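PDB 7BR2: lipolytic enzyme, G-D-S-L family from Bacteroides thetaiotaomicron, which metabolizes the drug diltiazem as a gut microbial serine esterase of the SGNH hydrolase superfamily. Local coordinates for residues K311-L316 with T325-D330. Numbering follows the deposited sequence.
Sequences KGQYKL and TWDAAD
Thr325 faces Lys315 as a non-hydrogen-bonded antiparallel pair; its CG2, anti to the backbone N, lies 3.2 Å from Tyr314 O, while Thr325 OG1 rests beside the Lys315 methylenes, 4.0 Å from Lys315 CG. Trp326 and Tyr314 form the hydrogen-bonded pair: Tyr314 N reaches Trp326 O at 2.9 Å, nearly straight at 174°, and Trp326 N returns a bond to Tyr314 O. Trp326 CZ3, on the indole's six-membered ring, lies 3.8 Å from Leu316 CB, the two side chains crossing obliquely. Asp327 ends the strand and is the N-cap of helix 328-333: with CG anti to its backbone N (chi1 -174°), OD1 accepts from Ala329 N at 2.7 Å through its anti lone pair. An alanine here would lose this capping bond and would probably leave the helix start less firmly fixed. Next, Ala328 N carries the pairing past the strand end, donating to Gly312 O at 2.8 Å, while Ala328 CB packs 3.4 Å from Lys311 CA and obliquely against the Tyr314 ring, 4.1 Å from Tyr314 CE1. Strands 313-318 and 321-327 thus make a beta hairpin at one edge of an antiparallel sheet; strand 443-449 pairs with the far side of 313-318, and Leu331 of helix 328-333 touches both Tyr314 and Trp326.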
ATOM      1  N   LYS A 311       9.849 -40.579  -2.168  1.00 69.73           N
ATOM      2  CA  LYS A 311      10.425 -39.855  -1.052  1.00 63.60           C
ATOM      3  C   LYS A 311      11.955 -39.950  -1.114  1.00 60.57           C
ATOM      4  O   LYS A 311      12.537 -40.570  -2.010  1.00 58.60           O
ATOM      5  CB  LYS A 311       9.872 -40.405   0.272  1.00 69.32           C
ATOM      6  CG  LYS A 311       8.332 -40.555   0.313  1.00 72.69           C
ATOM      7  CD  LYS A 311       7.613 -39.330   0.904  1.00 71.00           C
ATOM      8  CE  LYS A 311       6.106 -39.383   0.663  1.00 66.70           C
ATOM      9  NZ  LYS A 311       5.363 -38.593   1.695  1.00 61.55           N
ATOM     10  N   GLY A 312      12.597 -39.312  -0.149  1.00 59.22           N
ATOM     11  CA  GLY A 312      14.016 -39.054  -0.218  1.00 59.90           C
ATOM     12  C   GLY A 312      14.241 -37.559  -0.258  1.00 65.68           C
ATOM     13  O   GLY A 312      13.354 -36.788   0.127  1.00 59.88           O
ATOM     14  N   GLN A 313      15.413 -37.125  -0.711  1.00 62.74           N
ATOM     15  CA  GLN A 313      15.697 -35.701  -0.841  1.00 64.27           C
ATOM     16  C   GLN A 313      15.836 -35.286  -2.297  1.00 60.09           C
ATOM     17  O   GLN A 313      16.481 -35.976  -3.102  1.00 56.78           O
ATOM     18  CB  GLN A 313      16.921 -35.273  -0.037  1.00 59.63           C
ATOM     19  CG  GLN A 313      16.525 -35.090   1.409  1.00 62.72           C
ATOM     20  CD  GLN A 313      17.650 -34.606   2.267  1.00 68.79           C
ATOM     21  OE1 GLN A 313      17.939 -33.413   2.320  1.00 67.26           O
ATOM     22  NE2 GLN A 313      18.301 -35.540   2.962  1.00 76.06           N
ATOM     23  N   TYR A 314      15.206 -34.164  -2.621  1.00 59.87           N
ATOM     24  CA  TYR A 314      15.171 -33.656  -3.971  1.00 58.05           C
ATOM     25  C   TYR A 314      15.649 -32.212  -3.985  1.00 57.11           C
ATOM     26  O   TYR A 314      15.562 -31.477  -2.988  1.00 55.68           O
ATOM     27  CB  TYR A 314      13.744 -33.760  -4.573  1.00 55.09           C
ATOM     28  CG  TYR A 314      13.238 -35.189  -4.796  1.00 54.45           C
ATOM     29  CD1 TYR A 314      12.798 -35.965  -3.733  1.00 57.15           C
ATOM     30  CD2 TYR A 314      13.202 -35.757  -6.070  1.00 55.45           C
ATOM     31  CE1 TYR A 314      12.339 -37.266  -3.926  1.00 60.05           C
ATOM     32  CE2 TYR A 314      12.741 -37.064  -6.269  1.00 57.30           C
ATOM     33  CZ  TYR A 314      12.316 -37.809  -5.189  1.00 59.12           C
ATOM     34  OH  TYR A 314      11.860 -39.097  -5.365  1.00 67.36           O
ATOM     35  N   LYS A 315      16.180 -31.831  -5.136  1.00 58.06           N
ATOM     36  CA  LYS A 315      16.583 -30.474  -5.442  1.00 47.97           C
ATOM     37  C   LYS A 315      15.554 -29.894  -6.394  1.00 50.11           C
ATOM     38  O   LYS A 315      15.226 -30.515  -7.417  1.00 41.86           O
ATOM     39  CB  LYS A 315      17.971 -30.424  -6.057  1.00 50.69           C
ATOM     40  CG  LYS A 315      18.488 -29.016  -6.173  1.00 51.91           C
ATOM     41  CD  LYS A 315      19.891 -28.986  -6.728  1.00 63.07           C
ATOM     42  CE  LYS A 315      20.331 -30.307  -7.322  1.00 67.32           C
ATOM     43  NZ  LYS A 315      21.820 -30.425  -7.260  1.00 70.19           N
ATOM     44  N   LEU A 316      14.999 -28.749  -6.006  1.00 44.51           N
ATOM     45  CA  LEU A 316      14.014 -28.045  -6.808  1.00 43.81           C
ATOM     46  C   LEU A 316      14.734 -27.088  -7.742  1.00 43.27           C
ATOM     47  O   LEU A 316      15.518 -26.249  -7.288  1.00 39.32           O
ATOM     48  CB  LEU A 316      13.038 -27.274  -5.926  1.00 42.49           C
ATOM     49  CG  LEU A 316      12.157 -26.296  -6.707  1.00 40.49           C
ATOM     50  CD1 LEU A 316      11.286 -27.020  -7.731  1.00 44.47           C
ATOM     51  CD2 LEU A 316      11.318 -25.468  -5.761  1.00 40.64           C
ATOM     52  N   THR A 325      16.874 -27.335  -1.586  1.00 53.82           N
ATOM     53  CA  THR A 325      16.738 -28.771  -1.402  1.00 51.84           C
ATOM     54  C   THR A 325      15.743 -29.049  -0.288  1.00 55.49           C
ATOM     55  O   THR A 325      15.770 -28.405   0.767  1.00 54.17           O
ATOM     56  CB  THR A 325      18.096 -29.416  -1.104  1.00 56.78           C
ATOM     57  OG1 THR A 325      18.968 -29.210  -2.223  1.00 54.45           O
ATOM     58  CG2 THR A 325      17.947 -30.910  -0.876  1.00 57.31           C
ATOM     59  N   TRP A 326      14.849 -30.000  -0.543  1.00 55.02           N
ATOM     60  CA  TRP A 326      13.815 -30.369   0.407  1.00 55.14           C
ATOM     61  C   TRP A 326      13.727 -31.886   0.491  1.00 64.12           C
ATOM     62  O   TRP A 326      14.018 -32.600  -0.476  1.00 58.61           O
ATOM     63  CB  TRP A 326      12.439 -29.816   0.000  1.00 58.98           C
ATOM     64  CG  TRP A 326      12.188 -28.342   0.256  1.00 72.45           C
ATOM     65  CD1 TRP A 326      11.565 -27.788   1.342  1.00 66.87           C
ATOM     66  CD2 TRP A 326      12.532 -27.249  -0.603  1.00 71.27           C
ATOM     67  NE1 TRP A 326      11.508 -26.421   1.211  1.00 62.29           N
ATOM     68  CE2 TRP A 326      12.097 -26.065   0.027  1.00 67.81           C
ATOM     69  CE3 TRP A 326      13.174 -27.155  -1.843  1.00 60.79           C
ATOM     70  CZ2 TRP A 326      12.281 -24.809  -0.542  1.00 55.80           C
ATOM     71  CZ3 TRP A 326      13.354 -25.909  -2.404  1.00 57.65           C
ATOM     72  CH2 TRP A 326      12.911 -24.753  -1.756  1.00 53.07           C
ATOM     73  N   ASP A 327      13.294 -32.375   1.644  1.00 61.95           N
ATOM     74  CA  ASP A 327      12.865 -33.759   1.723  1.00 59.54           C
ATOM     75  C   ASP A 327      11.442 -33.896   1.206  1.00 59.59           C
ATOM     76  O   ASP A 327      10.613 -32.991   1.351  1.00 55.54           O
ATOM     77  CB  ASP A 327      12.948 -34.298   3.142  1.00 61.87           C
ATOM     78  CG  ASP A 327      12.630 -35.768   3.193  1.00 66.58           C
ATOM     79  OD1 ASP A 327      11.427 -36.109   3.164  1.00 69.08           O
ATOM     80  OD2 ASP A 327      13.578 -36.585   3.196  1.00 71.56           O
ATOM     81  N   ALA A 328      11.161 -35.050   0.597  1.00 54.96           N
ATOM     82  CA  ALA A 328       9.849 -35.256  -0.001  1.00 57.86           C
ATOM     83  C   ALA A 328       8.719 -35.286   1.017  1.00 54.85           C
ATOM     84  O   ALA A 328       7.557 -35.180   0.615  1.00 54.66           O
ATOM     85  CB  ALA A 328       9.836 -36.540  -0.818  1.00 58.55           C
ATOM     86  N   ALA A 329       9.015 -35.410   2.309  1.00 57.08           N
ATOM     87  CA  ALA A 329       7.980 -35.175   3.308  1.00 56.54           C
ATOM     88  C   ALA A 329       7.506 -33.726   3.251  1.00 51.17           C
ATOM     89  O   ALA A 329       6.299 -33.450   3.256  1.00 47.85           O
ATOM     90  CB  ALA A 329       8.498 -35.531   4.701  1.00 48.59           C
ATOM     91  N   ASP A 330       8.454 -32.781   3.173  1.00 51.40           N
ATOM     92  CA  ASP A 330       8.101 -31.374   2.997  1.00 53.27           C
ATOM     93  C   ASP A 330       7.353 -31.151   1.688  1.00 48.80           C
ATOM     94  O   ASP A 330       6.332 -30.452   1.658  1.00 45.96           O
ATOM     95  CB  ASP A 330       9.362 -30.511   3.033  1.00 57.61           C
ATOM     96  CG  ASP A 330       9.974 -30.431   4.413  1.00 57.42           C
ATOM     97  OD1 ASP A 330       9.203 -30.361   5.395  1.00 55.73           O
ATOM     98  OD2 ASP A 330      11.222 -30.451   4.514  1.00 63.01           O
TER